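Side-chain contacts in mnemiopsin 1 (Mnemiopsis leidyi, PDB 5VP3), which probably emits light when calcium binds to its EF-hands, as a calcium-regulated photoprotein of a comb jelly: residues R12-V17 with N105-E110; Q65-T70 with L148-K153; A79-F84 with N129-V134. All coordinates share one frame; numbering follows the deposited sequence. Where two conformers were deposited one is given.

Interaction 1. Residues R12-V17 with N105-E110; sequences RYLRSV and NRVFAE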
loop_
_atom_site.group_PDB
_atom_site.type_symbol
_atom_site.label_atom_id
_atom_site.label_comp_id
_atom_site.label_asym_id
_atom_site.label_seq_id
_atom_site.Cartn_x
_atom_site.Cartn_y
_atom_site.Cartn_z
ATOM N N ARG A 12 18.247 -2.348 -1.907
ATOM C CA ARG A 12 19.224 -1.614 -1.105
ATOM C C ARG A 12 19.160 -2.048 0.361
ATOM O O ARG A 12 20.180 -2.346 0.988
ATOM C CB ARG A 12 18.975 -0.118 -1.245
ATOM C CG ARG A 12 20.001 0.774 -0.552
ATOM C CD ARG A 12 19.426 2.192 -0.456
ATOM N NE ARG A 12 20.275 3.082 0.323
ATOM C CZ ARG A 12 19.922 4.304 0.730
ATOM N NH1 ARG A 12 18.717 4.811 0.441
ATOM N NH2 ARG A 12 20.776 5.023 1.452
ATOM N N TYR A 13 17.957 -2.123 0.917
ATOM C CA TYR A 13 17.850 -2.399 2.341
ATOM C C TYR A 13 18.287 -3.823 2.662
ATOM O O TYR A 13 19.010 -4.057 3.633
ATOM C CB TYR A 13 16.418 -2.157 2.804
ATOM C CG TYR A 13 16.172 -2.735 4.138
ATOM C CD1 TYR A 13 16.768 -2.192 5.262
ATOM C CD2 TYR A 13 15.371 -3.842 4.286
ATOM C CE1 TYR A 13 16.555 -2.731 6.503
ATOM C CE2 TYR A 13 15.147 -4.396 5.527
ATOM C CZ TYR A 13 15.744 -3.833 6.631
ATOM O OH TYR A 13 15.519 -4.369 7.874
ATOM N N LEU A 14 17.837 -4.793 1.875
ATOM C CA LEU A 14 18.172 -6.173 2.164
ATOM C C LEU A 14 19.675 -6.361 2.122
ATOM O O LEU A 14 20.265 -6.947 3.039
ATOM C CB LEU A 14 17.486 -7.095 1.168
ATOM C CG LEU A 14 15.958 -7.100 1.300
ATOM C CD1 LEU A 14 15.386 -7.859 0.148
ATOM C CD2 LEU A 14 15.513 -7.718 2.663
ATOM N N ARG A 15 20.319 -5.829 1.079
ATOM C CA ARG A 15 21.773 -5.997 0.969
ATOM C C ARG A 15 22.503 -5.288 2.112
ATOM O O ARG A 15 23.542 -5.764 2.573
ATOM C CB ARG A 15 22.287 -5.485 -0.382
ATOM C CG ARG A 15 21.716 -6.166 -1.645
ATOM C CD ARG A 15 21.398 -7.676 -1.466
ATOM N NE ARG A 15 20.852 -8.265 -2.703
ATOM C CZ ARG A 15 19.926 -9.232 -2.763
ATOM N NH1 ARG A 15 19.397 -9.756 -1.664
ATOM N NH2 ARG A 15 19.530 -9.693 -3.940
ATOM N N SER A 16 21.953 -4.177 2.607
ATOM C CA SER A 16 22.566 -3.467 3.719
ATOM C C SER A 16 22.589 -4.290 5.002
ATOM O O SER A 16 23.431 -4.022 5.867
ATOM C CB SER A 16 21.838 -2.144 3.967
ATOM O OG SER A 16 20.551 -2.331 4.543
ATOM N N VAL A 17 21.696 -5.271 5.153
ATOM C CA VAL A 17 21.671 -6.124 6.344
ATOM C C VAL A 17 22.074 -7.563 6.007
ATOM O O VAL A 17 21.808 -8.488 6.786
ATOM C CB VAL A 17 20.296 -6.073 7.048
ATOM C CG1 VAL A 17 19.962 -4.667 7.466
ATOM C CG2 VAL A 17 19.164 -6.585 6.157
ATOM N N ASN A 105 7.253 -5.790 -6.071
ATOM C CA ASN A 105 6.352 -6.153 -4.984
ATOM C C ASN A 105 6.903 -7.273 -4.138
ATOM O O ASN A 105 6.751 -7.252 -2.917
ATOM C CB ASN A 105 4.998 -6.537 -5.534
ATOM C CG ASN A 105 4.100 -5.348 -5.649
ATOM O OD1 ASN A 105 3.425 -4.967 -4.693
ATOM N ND2 ASN A 105 4.089 -4.738 -6.813
ATOM N N ARG A 106 7.552 -8.254 -4.748
ATOM C CA ARG A 106 8.018 -9.388 -3.971
ATOM C C ARG A 106 9.277 -9.042 -3.176
ATOM O O ARG A 106 9.461 -9.571 -2.091
ATOM C CB ARG A 106 8.249 -10.592 -4.893
ATOM C CG ARG A 106 6.942 -11.209 -5.408
ATOM C CD ARG A 106 6.225 -12.009 -4.332
ATOM N NE ARG A 106 5.221 -11.236 -3.605
ATOM C CZ ARG A 106 4.777 -11.538 -2.377
ATOM N NH1 ARG A 106 3.854 -10.781 -1.812
ATOM N NH2 ARG A 106 5.258 -12.580 -1.700
ATOM N N VAL A 107 10.142 -8.155 -3.664
ATOM C CA VAL A 107 11.292 -7.822 -2.836
ATOM C C VAL A 107 10.864 -6.923 -1.695
ATOM O O VAL A 107 11.467 -6.950 -0.614
ATOM C CB VAL A 107 12.418 -7.183 -3.662
ATOM C CG1 VAL A 107 11.956 -5.870 -4.311
ATOM C CG2 VAL A 107 13.696 -6.972 -2.789
ATOM N N PHE A 108 9.843 -6.091 -1.912
ATOM C CA PHE A 108 9.302 -5.308 -0.809
ATOM C C PHE A 108 8.765 -6.222 0.295
ATOM O O PHE A 108 8.983 -5.963 1.490
ATOM C CB PHE A 108 8.206 -4.371 -1.319
ATOM C CG PHE A 108 7.492 -3.644 -0.219
ATOM C CD1 PHE A 108 8.056 -2.522 0.354
ATOM C CD2 PHE A 108 6.289 -4.108 0.276
ATOM C CE1 PHE A 108 7.437 -1.866 1.382
ATOM C CE2 PHE A 108 5.640 -3.431 1.308
ATOM C CZ PHE A 108 6.219 -2.312 1.844
ATOM N N ALA A 109 8.097 -7.319 -0.081
ATOM C CA ALA A 109 7.541 -8.217 0.927
ATOM C C ALA A 109 8.643 -8.841 1.772
ATOM O O ALA A 109 8.478 -9.009 2.988
ATOM C CB ALA A 109 6.709 -9.321 0.276
ATOM N N GLU A 110 9.736 -9.273 1.137
ATOM C CA GLU A 110 10.866 -9.790 1.901
ATOM C C GLU A 110 11.436 -8.725 2.830
ATOM O O GLU A 110 11.788 -9.021 3.974
ATOM C CB GLU A 110 11.945 -10.307 0.960
ATOM C CG GLU A 110 13.186 -10.813 1.660
ATOM C CD GLU A 110 12.987 -12.070 2.491
ATOM O OE1 GLU A 110 12.019 -12.811 2.247
ATOM O OE2 GLU A 110 13.828 -12.327 3.393
#
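Leu14 and Val107 meet methyl to methyl where the N-terminal helix 9-16 lies against helix 101-117 of this EF-hand photoprotein, a helix-on-helix contact lying outside the metal-binding loops. Leu14 carries most of the buried surface. Its CG stands anti to the carbonyl carbon (chi1 -66°), and the isobutyl group projects from the short helix toward the longer one, where CD1 reaches both Val107 and Glu110 and CD2 rests on Glu110 alone. Methyl CD1 of Leu14 comes within 3.5 Å of CG2 of Val107, a close apolar contact. The valine side chain also touches Ser10 and Tyr11 on helix 9-16, and Trp21 in the loop beyond it.

One turn further along, Glu110 contributes through its aliphatic part. Its side chain runs at about a right angle to that of Leu14 and bends at chi2 (67°); it is the CG methylene that meets Leu14, while the carboxylate points elsewhere. The carboxylate has its own partners: OE1 forms a salt bridge with Arg113, and OE2 accepts a hydrogen bond from Asn19 ND2, in the chain just after helix 9-16. CG of Glu110 sits 4.0 Å from CD1 of Leu14 and equally far from its CD2, straddled by the leucine fork.

Interaction 2. Residues Q65-T70 with L148-K153; sequences QLVNAT and LKTMMK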
loop_
_atom_site.group_PDB
_atom_site.type_symbol
_atom_site.label_atom_id
_atom_site.label_comp_id
_atom_site.label_asym_id
_atom_site.label_seq_id
_atom_site.Cartn_x
_atom_site.Cartn_y
_atom_site.Cartn_z
ATOM N N GLN A 65 -9.914 14.847 -0.905
ATOM C CA GLN A 65 -11.043 15.635 -1.381
ATOM C C GLN A 65 -12.339 15.213 -0.723
ATOM O O GLN A 65 -13.219 16.049 -0.519
ATOM C CB GLN A 65 -11.185 15.489 -2.883
ATOM C CG GLN A 65 -10.013 16.059 -3.697
ATOM C CD GLN A 65 -10.144 15.780 -5.185
ATOM O OE1 GLN A 65 -11.241 15.904 -5.748
ATOM N NE2 GLN A 65 -9.023 15.387 -5.841
ATOM N N LEU A 66 -12.471 13.928 -0.383
ATOM C CA LEU A 66 -13.730 13.363 0.083
ATOM C C LEU A 66 -13.928 13.478 1.579
ATOM O O LEU A 66 -14.973 13.082 2.070
ATOM C CB LEU A 66 -13.826 11.903 -0.291
ATOM C CG LEU A 66 -13.983 11.689 -1.780
ATOM C CD1 LEU A 66 -13.690 10.283 -2.066
ATOM C CD2 LEU A 66 -15.375 12.009 -2.237
ATOM N N VAL A 67 -12.955 13.985 2.317
ATOM C CA VAL A 67 -13.070 14.128 3.753
ATOM C C VAL A 67 -12.629 15.540 4.081
ATOM O O VAL A 67 -12.288 16.308 3.187
ATOM C CB VAL A 67 -12.223 13.089 4.524
ATOM C CG1 VAL A 67 -12.603 11.662 4.109
ATOM C CG2 VAL A 67 -10.735 13.318 4.308
ATOM N N ASN A 68 -12.607 15.871 5.369
ATOM C CA ASN A 68 -12.102 17.169 5.818
ATOM C C ASN A 68 -11.062 16.902 6.902
ATOM O O ASN A 68 -11.276 17.123 8.098
ATOM C CB ASN A 68 -13.238 18.070 6.278
ATOM C CG ASN A 68 -14.024 18.628 5.106
ATOM O OD1 ASN A 68 -13.481 19.373 4.282
ATOM N ND2 ASN A 68 -15.291 18.260 5.009
ATOM N N ALA A 69 -9.898 16.446 6.459
ATOM C CA ALA A 69 -8.834 16.061 7.363
ATOM C C ALA A 69 -7.991 17.272 7.682
ATOM O O ALA A 69 -7.984 18.267 6.956
ATOM C CB ALA A 69 -7.975 14.962 6.733
ATOM N N THR A 70 -7.259 17.189 8.771
ATOM C CA THR A 70 -6.384 18.305 9.054
ATOM C C THR A 70 -5.204 18.327 8.096
ATOM O O THR A 70 -4.788 17.303 7.542
ATOM C CB THR A 70 -5.840 18.245 10.470
ATOM O OG1 THR A 70 -4.968 17.118 10.592
ATOM C CG2 THR A 70 -7.007 18.167 11.446
ATOM N N LEU A 148 -14.912 3.762 5.686
ATOM C CA LEU A 148 -14.125 2.888 4.810
ATOM C C LEU A 148 -14.658 2.919 3.380
ATOM O O LEU A 148 -13.877 2.849 2.424
ATOM C CB LEU A 148 -14.108 1.447 5.320
ATOM C CG LEU A 148 -13.246 0.495 4.491
ATOM C CD1 LEU A 148 -11.730 0.843 4.653
ATOM C CD2 LEU A 148 -13.527 -0.958 4.846
ATOM N N LYS A 149 -15.981 3.025 3.227
ATOM C CA LYS A 149 -16.585 3.194 1.911
ATOM C C LYS A 149 -16.016 4.422 1.199
ATOM O O LYS A 149 -15.759 4.394 -0.009
ATOM C CB LYS A 149 -18.112 3.321 2.045
ATOM C CG LYS A 149 -18.872 2.010 2.351
ATOM C CD LYS A 149 -20.303 2.293 2.867
ATOM C CE LYS A 149 -21.319 2.501 1.748
ATOM N NZ LYS A 149 -22.656 2.854 2.300
ATOM N N THR A 150 -15.874 5.528 1.912
ATOM C CA THR A 150 -15.269 6.692 1.290
ATOM C C THR A 150 -13.935 6.329 0.686
ATOM O O THR A 150 -13.641 6.713 -0.447
ATOM C CB THR A 150 -15.144 7.795 2.312
ATOM O OG1 THR A 150 -16.468 8.087 2.778
ATOM C CG2 THR A 150 -14.516 9.025 1.698
ATOM N N MET A 151 -13.135 5.533 1.404
ATOM C CA MET A 151 -11.854 5.112 0.856
ATOM C C MET A 151 -12.032 4.287 -0.408
ATOM O O MET A 151 -11.202 4.353 -1.331
ATOM C CB MET A 151 -11.064 4.301 1.882
ATOM C CG MET A 151 -9.630 4.069 1.413
ATOM S SD MET A 151 -8.604 2.958 2.411
ATOM C CE MET A 151 -9.075 1.379 1.782
ATOM N N MET A 152 -13.055 3.438 -0.438
ATOM C CA MET A 152 -13.318 2.659 -1.639
ATOM C C MET A 152 -13.653 3.577 -2.808
ATOM O O MET A 152 -13.155 3.399 -3.923
ATOM C CB MET A 152 -14.469 1.690 -1.387
ATOM C CG MET A 152 -14.227 0.706 -0.245
ATOM S SD MET A 152 -12.721 -0.188 -0.624
ATOM C CE MET A 152 -12.377 -1.096 0.876
ATOM N N LYS A 153 -14.482 4.581 -2.556
ATOM C CA LYS A 153 -14.872 5.508 -3.605
ATOM C C LYS A 153 -13.660 6.242 -4.158
ATOM O O LYS A 153 -13.493 6.355 -5.372
ATOM C CB LYS A 153 -15.895 6.483 -3.037
ATOM C CG LYS A 153 -16.225 7.676 -3.897
ATOM C CD LYS A 153 -17.454 8.383 -3.325
ATOM C CE LYS A 153 -17.705 9.719 -4.007
ATOM N NZ LYS A 153 -18.962 10.355 -3.509
#
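The chain at 65-70 runs from the last part of helix 53-66 into the non-helical residues after it, beside the helical segment 148-153; the backbones come closest at Leu66 and Thr150, whose CA atoms are 7.0 Å apart. Further on, the chain draws away from this helix and reaches Thr70, the N-cap of helix 71-87, whose OG1 accepts from Gln73 N. Leu66 has more surface buried than any other residue here. The side chains of Leu66 and Thr150 lie antiparallel, each passing the other, which brings Leu66 CB to 3.6 Å from Thr150 CG2. The threonine methyl is anti to its own backbone N (chi1 -60° for OG1), which presents CG2 to Leu66, while OG1 bonds back to Glu146 O within its helix. Beyond it Leu66 CD2 lies 3.7 Å from CE of Lys153, whose extended chain runs at a slant across the leucine and lends its methylenes to the contact. Val67 adds a lighter touch, its CG1 4.1 Å from Thr150 CG2. Replacing Leu66 with an alanine would remove CD1 and CD2 and is likely to open a gap beside Lys153, whose aliphatic chain would lose its support. The contact packs the exiting helix of the first cadmium-binding EF-hand, with its loop at Asp44-Glu55, against that of the EF-hand with the Asp136-Glu147 loop, a contact between EF-hand pairs and not within one.

Interaction 3. Residues A79-F84 with N129-V134; sequences AAVHTF and NAYYDV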
loop_
_atom_site.group_PDB
_atom_site.type_symbol
_atom_site.label_atom_id
_atom_site.label_comp_id
_atom_site.label_asym_id
_atom_site.label_seq_id
_atom_site.Cartn_x
_atom_site.Cartn_y
_atom_site.Cartn_z
ATOM N N ALA A 79 3.304 11.843 3.062
ATOM C CA ALA A 79 4.616 11.289 3.390
ATOM C C ALA A 79 4.604 9.776 3.383
ATOM O O ALA A 79 5.559 9.138 2.922
ATOM C CB ALA A 79 5.050 11.766 4.773
ATOM N N ALA A 80 3.600 9.181 4.034
ATOM C CA ALA A 80 3.542 7.721 4.128
ATOM C C ALA A 80 3.396 7.076 2.761
ATOM O O ALA A 80 4.037 6.061 2.474
ATOM C CB ALA A 80 2.380 7.311 5.016
ATOM N N VAL A 81 2.544 7.654 1.904
ATOM C CA VAL A 81 2.363 7.120 0.570
ATOM C C VAL A 81 3.657 7.232 -0.208
ATOM O O VAL A 81 4.048 6.303 -0.910
ATOM C CB VAL A 81 1.205 7.835 -0.160
ATOM C CG1 VAL A 81 1.104 7.364 -1.567
ATOM C CG2 VAL A 81 -0.097 7.541 0.518
ATOM N N HIS A 82 4.358 8.348 -0.076
ATOM C CA HIS A 82 5.622 8.493 -0.791
ATOM C C HIS A 82 6.616 7.434 -0.341
ATOM O O HIS A 82 7.319 6.830 -1.159
ATOM C CB HIS A 82 6.235 9.859 -0.532
ATOM C CG HIS A 82 5.798 10.907 -1.469
ATOM N ND1 HIS A 82 4.566 11.513 -1.382
ATOM C CD2 HIS A 82 6.443 11.490 -2.502
ATOM C CE1 HIS A 82 4.474 12.438 -2.324
ATOM N NE2 HIS A 82 5.599 12.442 -3.013
ATOM N N THR A 83 6.736 7.244 0.965
ATOM C CA THR A 83 7.705 6.284 1.473
ATOM C C THR A 83 7.332 4.886 1.026
ATOM O O THR A 83 8.187 4.109 0.579
ATOM C CB THR A 83 7.753 6.350 2.998
ATOM O OG1 THR A 83 8.152 7.652 3.425
ATOM C CG2 THR A 83 8.721 5.313 3.551
ATOM N N PHE A 84 6.049 4.549 1.157
ATOM C CA PHE A 84 5.572 3.227 0.783
ATOM C C PHE A 84 5.894 2.931 -0.672
ATOM O O PHE A 84 6.476 1.885 -0.985
ATOM C CB PHE A 84 4.067 3.123 1.037
ATOM C CG PHE A 84 3.519 1.720 0.890
ATOM C CD1 PHE A 84 3.753 0.769 1.856
ATOM C CD2 PHE A 84 2.739 1.384 -0.197
ATOM C CE1 PHE A 84 3.225 -0.493 1.739
ATOM C CE2 PHE A 84 2.198 0.123 -0.336
ATOM C CZ PHE A 84 2.439 -0.829 0.622
ATOM N N ASN A 129 -1.642 3.603 9.415
ATOM C CA ASN A 129 -1.888 4.558 10.494
ATOM C C ASN A 129 -1.955 6.006 10.013
ATOM O O ASN A 129 -2.624 6.841 10.655
ATOM C CB ASN A 129 -0.819 4.372 11.569
ATOM C CG ASN A 129 -1.103 3.132 12.430
ATOM O OD1 ASN A 129 -2.232 2.919 12.852
ATOM N ND2 ASN A 129 -0.106 2.297 12.643
ATOM N N ALA A 130 -1.327 6.326 8.879
ATOM C CA ALA A 130 -1.514 7.665 8.333
ATOM C C ALA A 130 -2.874 7.802 7.664
ATOM O O ALA A 130 -3.544 8.842 7.780
ATOM C CB ALA A 130 -0.409 7.989 7.333
ATOM N N TYR A 131 -3.286 6.791 6.932
ATOM C CA TYR A 131 -4.599 6.870 6.321
ATOM C C TYR A 131 -5.679 6.882 7.384
ATOM O O TYR A 131 -6.719 7.524 7.213
ATOM C CB TYR A 131 -4.820 5.687 5.409
ATOM C CG TYR A 131 -4.579 5.938 3.957
ATOM C CD1 TYR A 131 -3.349 5.702 3.398
ATOM C CD2 TYR A 131 -5.602 6.367 3.130
ATOM C CE1 TYR A 131 -3.128 5.898 2.040
ATOM C CE2 TYR A 131 -5.394 6.581 1.799
ATOM C CZ TYR A 131 -4.134 6.352 1.255
ATOM O OH TYR A 131 -3.883 6.516 -0.088
ATOM N N TYR A 132 -5.453 6.144 8.466
ATOM C CA TYR A 132 -6.441 6.001 9.527
ATOM C C TYR A 132 -7.034 7.340 9.888
ATOM O O TYR A 132 -8.250 7.530 9.869
ATOM C CB TYR A 132 -5.782 5.383 10.760
ATOM C CG TYR A 132 -6.709 4.855 11.815
ATOM C CD1 TYR A 132 -7.162 3.562 11.765
ATOM C CD2 TYR A 132 -7.067 5.639 12.921
ATOM C CE1 TYR A 132 -8.010 3.040 12.772
ATOM C CE2 TYR A 132 -7.902 5.144 13.912
ATOM C CZ TYR A 132 -8.363 3.844 13.833
ATOM O OH TYR A 132 -9.162 3.352 14.817
ATOM N N ASP A 133 -6.172 8.273 10.254
ATOM C CA ASP A 133 -6.638 9.565 10.711
ATOM C C ASP A 133 -7.352 10.312 9.598
ATOM O O ASP A 133 -8.267 11.083 9.851
ATOM C CB ASP A 133 -5.457 10.366 11.239
ATOM C CG ASP A 133 -4.812 9.714 12.434
ATOM O OD1 ASP A 133 -5.518 9.005 13.176
ATOM O OD2 ASP A 133 -3.606 9.926 12.626
ATOM N N VAL A 134 -6.931 10.134 8.362
ATOM C CA VAL A 134 -7.619 10.825 7.287
ATOM C C VAL A 134 -9.000 10.213 7.066
ATOM O O VAL A 134 -9.987 10.928 6.829
ATOM C CB VAL A 134 -6.724 10.793 6.033
ATOM C CG1 VAL A 134 -7.425 11.333 4.833
ATOM C CG2 VAL A 134 -5.489 11.624 6.285
#
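Ala80 and Ala130 face each other with their CB atoms 3.7 Å apart, each bond pointing at the opposite helix. With only methyls at this point, helices 71-87 and 123-135 draw close, their CA atoms 6.6 Å apart at this pair. Next to it, Val81 and Tyr131 cross obliquely. Neither sets out straight across the interface; the phenol ring nevertheless extends from its helix to bring its outer end to the valine. Methyl CG2 of Val81, anti to the carbonyl carbon of its own residue, lies 3.8 Å from CE1 and 4.0 Å from OH of Tyr131, so it approaches the ring at a slant, near CE1 and the hydroxyl. The tyrosine chi1 of -98° lies away from the usual staggered values and brings the ring's outer end to Val81; the ring also meets that of Phe186, and the side chain touches Pro60 and Met77.

On the first helix, Ala79 O accepts both Thr83 N and, at 3.0 Å, Thr83 OG1, the two donors arriving from opposite faces of the carbonyl plane. The threonine hydroxyl is thus spent on its own helix. The whole is a close helix-helix crossing in which small alanines meet, joining helix 71-87 to the entering helix of the EF-hand whose loop, with Asp136 and Glu147, holds a cadmium ion.

Overall arrangement
From the N terminus, helix 9-16 opens interaction 1, which closes only when the chain has passed through the first cadmium loop and reached helix 101-117. Inside that span interaction 2 begins at the end of helix 53-66 and interaction 3 begins on helix 71-87; both close later, on helices 145-154 and 123-135, so interaction 1 crosses each of them, while interaction 3 sits wholly within the span of interaction 2. Interactions 1 and 3 touch through Phe108 and Phe84, and interactions 2 and 3 through Val67 and Val134. Interactions 1 and 2 lie on opposite sides of the chain's centre, their centres about 32 Å apart, with interaction 3 lying nearer the centre of the chain than either.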